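Local coordinates for SCARECROW-LIKE protein 7 (Oryza sativa Japonica Group, PDB 5HYZ) that is a probable plant transcription factor that binds DNA in vitro, forms homodimers and is involved in development and resistance to abiotic stress, at residues A[92-103]-A[328-336]. Residues are numbered along the deposited sequence; the frame is centred on the assembly and turned at random.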
loop_
_atom_site.group_PDB
_atom_site.type_symbol
_atom_site.label_atom_id
_atom_site.label_comp_id
_atom_site.label_asym_id
_atom_site.label_seq_id
_atom_site.Cartn_x
_atom_site.Cartn_y
_atom_site.Cartn_z
ATOM N N PHE A 92 8.558 1.114 4.230
ATOM C CA PHE A 92 9.358 2.259 4.677
ATOM C C PHE A 92 10.825 2.070 4.331
ATOM O O PHE A 92 11.531 2.908 3.774
ATOM C CB PHE A 92 9.244 2.403 6.179
ATOM C CG PHE A 92 10.290 3.335 6.757
ATOM C CD1 PHE A 92 10.201 4.714 6.565
ATOM C CD2 PHE A 92 11.339 2.817 7.486
ATOM C CE1 PHE A 92 11.185 5.555 7.082
ATOM C CE2 PHE A 92 12.352 3.680 7.997
ATOM C CZ PHE A 92 12.260 5.019 7.790
ATOM N N ALA A 93 11.275 0.892 4.701
ATOM C CA ALA A 93 12.709 0.652 4.491
ATOM C C ALA A 93 13.078 0.665 2.998
ATOM O O ALA A 93 14.008 1.367 2.532
ATOM C CB ALA A 93 13.036 -0.708 5.125
ATOM N N HIS A 94 12.342 -0.117 2.221
ATOM C CA HIS A 94 12.613 -0.155 0.760
ATOM C C HIS A 94 12.533 1.168 0.054
ATOM O O HIS A 94 13.365 1.497 -0.765
ATOM C CB HIS A 94 11.588 -1.084 0.059
ATOM C CG HIS A 94 11.719 -2.494 0.484
ATOM N ND1 HIS A 94 10.731 -3.441 0.251
ATOM C CD2 HIS A 94 12.727 -3.136 1.127
ATOM C CE1 HIS A 94 11.135 -4.605 0.735
ATOM N NE2 HIS A 94 12.342 -4.449 1.262
ATOM N N LEU A 95 11.448 1.878 0.284
ATOM C CA LEU A 95 11.313 3.156 -0.407
ATOM C C LEU A 95 12.363 4.167 0.025
ATOM O O LEU A 95 12.844 4.932 -0.799
ATOM C CB LEU A 95 9.899 3.760 -0.202
ATOM C CG LEU A 95 8.853 2.892 -0.905
ATOM C CD1 LEU A 95 7.479 3.554 -0.937
ATOM C CD2 LEU A 95 9.220 2.323 -2.349
ATOM N N THR A 96 12.745 4.164 1.314
ATOM C CA THR A 96 13.735 5.136 1.728
ATOM C C THR A 96 15.147 4.772 1.149
ATOM O O THR A 96 15.879 5.652 0.629
ATOM C CB THR A 96 13.794 5.209 3.270
ATOM O OG1 THR A 96 12.487 5.531 3.727
ATOM C CG2 THR A 96 14.745 6.301 3.738
ATOM N N ALA A 97 15.475 3.496 1.195
ATOM C CA ALA A 97 16.692 3.028 0.543
ATOM C C ALA A 97 16.700 3.364 -0.978
ATOM O O ALA A 97 17.709 3.844 -1.527
ATOM C CB ALA A 97 16.835 1.526 0.757
ATOM N N ASN A 98 15.564 3.112 -1.645
ATOM C CA ASN A 98 15.504 3.355 -3.081
ATOM C C ASN A 98 15.715 4.807 -3.418
ATOM O O ASN A 98 16.337 5.136 -4.424
ATOM C CB ASN A 98 14.142 2.899 -3.660
ATOM C CG ASN A 98 14.052 1.403 -3.827
ATOM O OD1 ASN A 98 15.036 0.700 -3.580
ATOM N ND2 ASN A 98 12.884 0.897 -4.293
ATOM N N GLN A 99 15.167 5.702 -2.595
ATOM C CA GLN A 99 15.362 7.109 -2.873
ATOM C C GLN A 99 16.841 7.462 -2.803
ATOM O O GLN A 99 17.364 8.213 -3.667
ATOM C CB GLN A 99 14.493 7.938 -1.874
ATOM C CG GLN A 99 14.461 9.423 -2.210
ATOM C CD GLN A 99 13.760 9.662 -3.569
ATOM O OE1 GLN A 99 12.777 8.970 -3.918
ATOM N NE2 GLN A 99 14.287 10.618 -4.357
ATOM N N ALA A 100 17.529 6.906 -1.801
ATOM C CA ALA A 100 18.998 7.143 -1.709
ATOM C C ALA A 100 19.775 6.568 -2.907
ATOM O O ALA A 100 20.698 7.217 -3.413
ATOM C CB ALA A 100 19.554 6.549 -0.448
ATOM N N ILE A 101 19.368 5.372 -3.367
ATOM C CA ILE A 101 20.032 4.799 -4.550
ATOM C C ILE A 101 19.795 5.680 -5.791
ATOM O O ILE A 101 20.679 5.922 -6.592
ATOM C CB ILE A 101 19.497 3.391 -4.773
ATOM C CG1 ILE A 101 19.964 2.521 -3.583
ATOM C CG2 ILE A 101 20.014 2.841 -6.119
ATOM C CD1 ILE A 101 19.255 1.088 -3.498
ATOM N N LEU A 102 18.546 6.142 -5.936
ATOM C CA LEU A 102 18.175 6.960 -7.101
ATOM C C LEU A 102 18.997 8.207 -7.151
ATOM O O LEU A 102 19.486 8.601 -8.208
ATOM C CB LEU A 102 16.661 7.283 -7.040
ATOM C CG LEU A 102 16.063 7.985 -8.257
ATOM C CD1 LEU A 102 15.910 6.915 -9.277
ATOM C CD2 LEU A 102 14.695 8.577 -7.979
ATOM N N GLU A 103 19.151 8.848 -5.999
ATOM C CA GLU A 103 19.923 10.061 -5.976
ATOM C C GLU A 103 21.418 9.834 -6.154
ATOM O O GLU A 103 22.081 10.611 -6.842
ATOM C CB GLU A 103 19.659 10.787 -4.679
ATOM C CG GLU A 103 18.212 11.336 -4.804
ATOM C CD GLU A 103 17.701 12.025 -3.517
ATOM O OE1 GLU A 103 18.489 12.193 -2.560
ATOM O OE2 GLU A 103 16.494 12.349 -3.462
ATOM N N LEU A 328 20.214 11.700 3.808
ATOM C CA LEU A 328 19.104 11.217 3.013
ATOM C C LEU A 328 18.422 12.430 2.314
ATOM O O LEU A 328 18.615 13.587 2.698
ATOM C CB LEU A 328 18.119 10.435 3.865
ATOM C CG LEU A 328 18.694 9.141 4.446
ATOM C CD1 LEU A 328 17.733 8.442 5.466
ATOM C CD2 LEU A 328 19.111 8.142 3.352
ATOM N N SER A 329 17.679 12.083 1.279
ATOM C CA SER A 329 17.003 12.988 0.389
ATOM C C SER A 329 16.217 13.946 1.189
ATOM O O SER A 329 15.552 13.603 2.211
ATOM C CB SER A 329 16.054 12.214 -0.531
ATOM O OG SER A 329 15.205 13.055 -1.247
ATOM N N ASN A 330 16.193 15.117 0.607
ATOM C CA ASN A 330 15.267 16.130 0.985
ATOM C C ASN A 330 13.814 15.685 0.966
ATOM O O ASN A 330 12.993 16.342 1.615
ATOM C CB ASN A 330 15.450 17.309 0.013
ATOM C CG ASN A 330 16.873 17.868 0.050
ATOM O OD1 ASN A 330 17.650 17.509 0.923
ATOM N ND2 ASN A 330 17.219 18.735 -0.916
ATOM N N TYR A 331 13.512 14.670 0.117
ATOM C CA TYR A 331 12.196 14.094 -0.051
ATOM C C TYR A 331 12.033 12.701 0.579
ATOM O O TYR A 331 11.146 11.947 0.195
ATOM C CB TYR A 331 11.867 14.001 -1.546
ATOM C CG TYR A 331 12.125 15.324 -2.244
ATOM C CD1 TYR A 331 11.427 16.479 -1.871
ATOM C CD2 TYR A 331 13.086 15.429 -3.207
ATOM C CE1 TYR A 331 11.703 17.731 -2.469
ATOM C CE2 TYR A 331 13.353 16.668 -3.827
ATOM C CZ TYR A 331 12.663 17.809 -3.449
ATOM O OH TYR A 331 12.899 19.062 -4.036
ATOM N N ALA A 332 12.876 12.368 1.563
ATOM C CA ALA A 332 12.722 11.093 2.270
ATOM C C ALA A 332 11.716 11.219 3.376
ATOM O O ALA A 332 10.943 10.289 3.611
ATOM C CB ALA A 332 14.077 10.614 2.831
ATOM N N ARG A 333 11.672 12.356 4.058
ATOM C CA ARG A 333 10.649 12.455 5.067
ATOM C C ARG A 333 9.267 12.565 4.410
ATOM O O ARG A 333 8.301 11.976 4.918
ATOM C CB ARG A 333 10.895 13.630 6.026
ATOM C CG ARG A 333 9.797 13.720 7.074
ATOM C CD ARG A 333 10.021 14.851 8.069
ATOM N NE ARG A 333 11.044 14.509 9.049
ATOM C CZ ARG A 333 10.772 13.962 10.228
ATOM N NH1 ARG A 333 9.507 13.676 10.549
ATOM N NH2 ARG A 333 11.758 13.695 11.071
ATOM N N SER A 334 9.144 13.324 3.309
ATOM C CA SER A 334 7.849 13.423 2.671
ATOM C C SER A 334 7.463 12.035 2.125
ATOM O O SER A 334 6.303 11.643 2.201
ATOM C CB SER A 334 7.836 14.468 1.524
ATOM O OG SER A 334 8.975 14.298 0.680
ATOM N N GLN A 335 8.387 11.324 1.530
ATOM C CA GLN A 335 8.003 10.008 0.977
ATOM C C GLN A 335 7.516 9.063 2.077
ATOM O O GLN A 335 6.553 8.282 1.937
ATOM C CB GLN A 335 9.158 9.366 0.268
ATOM C CG GLN A 335 8.815 8.001 -0.208
ATOM C CD GLN A 335 9.957 7.401 -0.936
ATOM O OE1 GLN A 335 9.842 7.105 -2.127
ATOM N NE2 GLN A 335 11.100 7.192 -0.216
ATOM N N ALA A 336 8.188 9.151 3.209
ATOM C CA ALA A 336 7.739 8.336 4.348
ATOM C C ALA A 336 6.413 8.783 4.949
ATOM O O ALA A 336 5.597 7.942 5.305
ATOM C CB ALA A 336 8.867 8.298 5.429
HETATM O O HOH W 1 11.445 5.495 -3.388
HETATM O O HOH W 2 11.093 7.574 2.531
#
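Gln335 reaches a carbonyl that is already engaged within helix 89-104: its NE2 donates a weak, bent hydrogen bond (139°) to Leu95 O, 2.9 Å away, which also takes the helical N-H of Gln99. One water donates to both Leu95 O and Gln335 OE1; a second accepts from Gln335 NE2 and donates to Thr96 OG1 and Ala332 O. The Gln335 chain is extended to CD (chi2 179°), which brings its amide beside Leu95 CB, with NE2 3.6 Å from that carbon. At the other end, Ser329 OG donates to the syn lone pair of Glu103 OE2 at 2.7 Å and accepts from Tyr331 N, an ST turn just before helix 332-339. Gln99 NE2 meets the same OE2 from above the carboxylate plane at 2.9 Å, so OE2 takes two donors, which should restrict the carboxylate's rotation. Apolar contacts flank these bonds: Ala336 CB sits at the edge of the Phe92 ring, 4.0 Å from CE1, and Leu328 splits its methyls, CD1 against Thr96 CG2 and CD2 4.1 Å from Ala100 CB. Segments 92-103 and 332-336 run roughly antiparallel, bringing together the predicted VHIID and SAW regions of the Rossmann-like GRAS domain. Tyr331 OH and Ser334 OG hydrogen-bond to Lys138 and Gln129, respectively, of the second subunit. Helix 89-104 packs on strands 202-208 and 236-242, and Phe92, Thr96 and Leu328 touch strand 366-374.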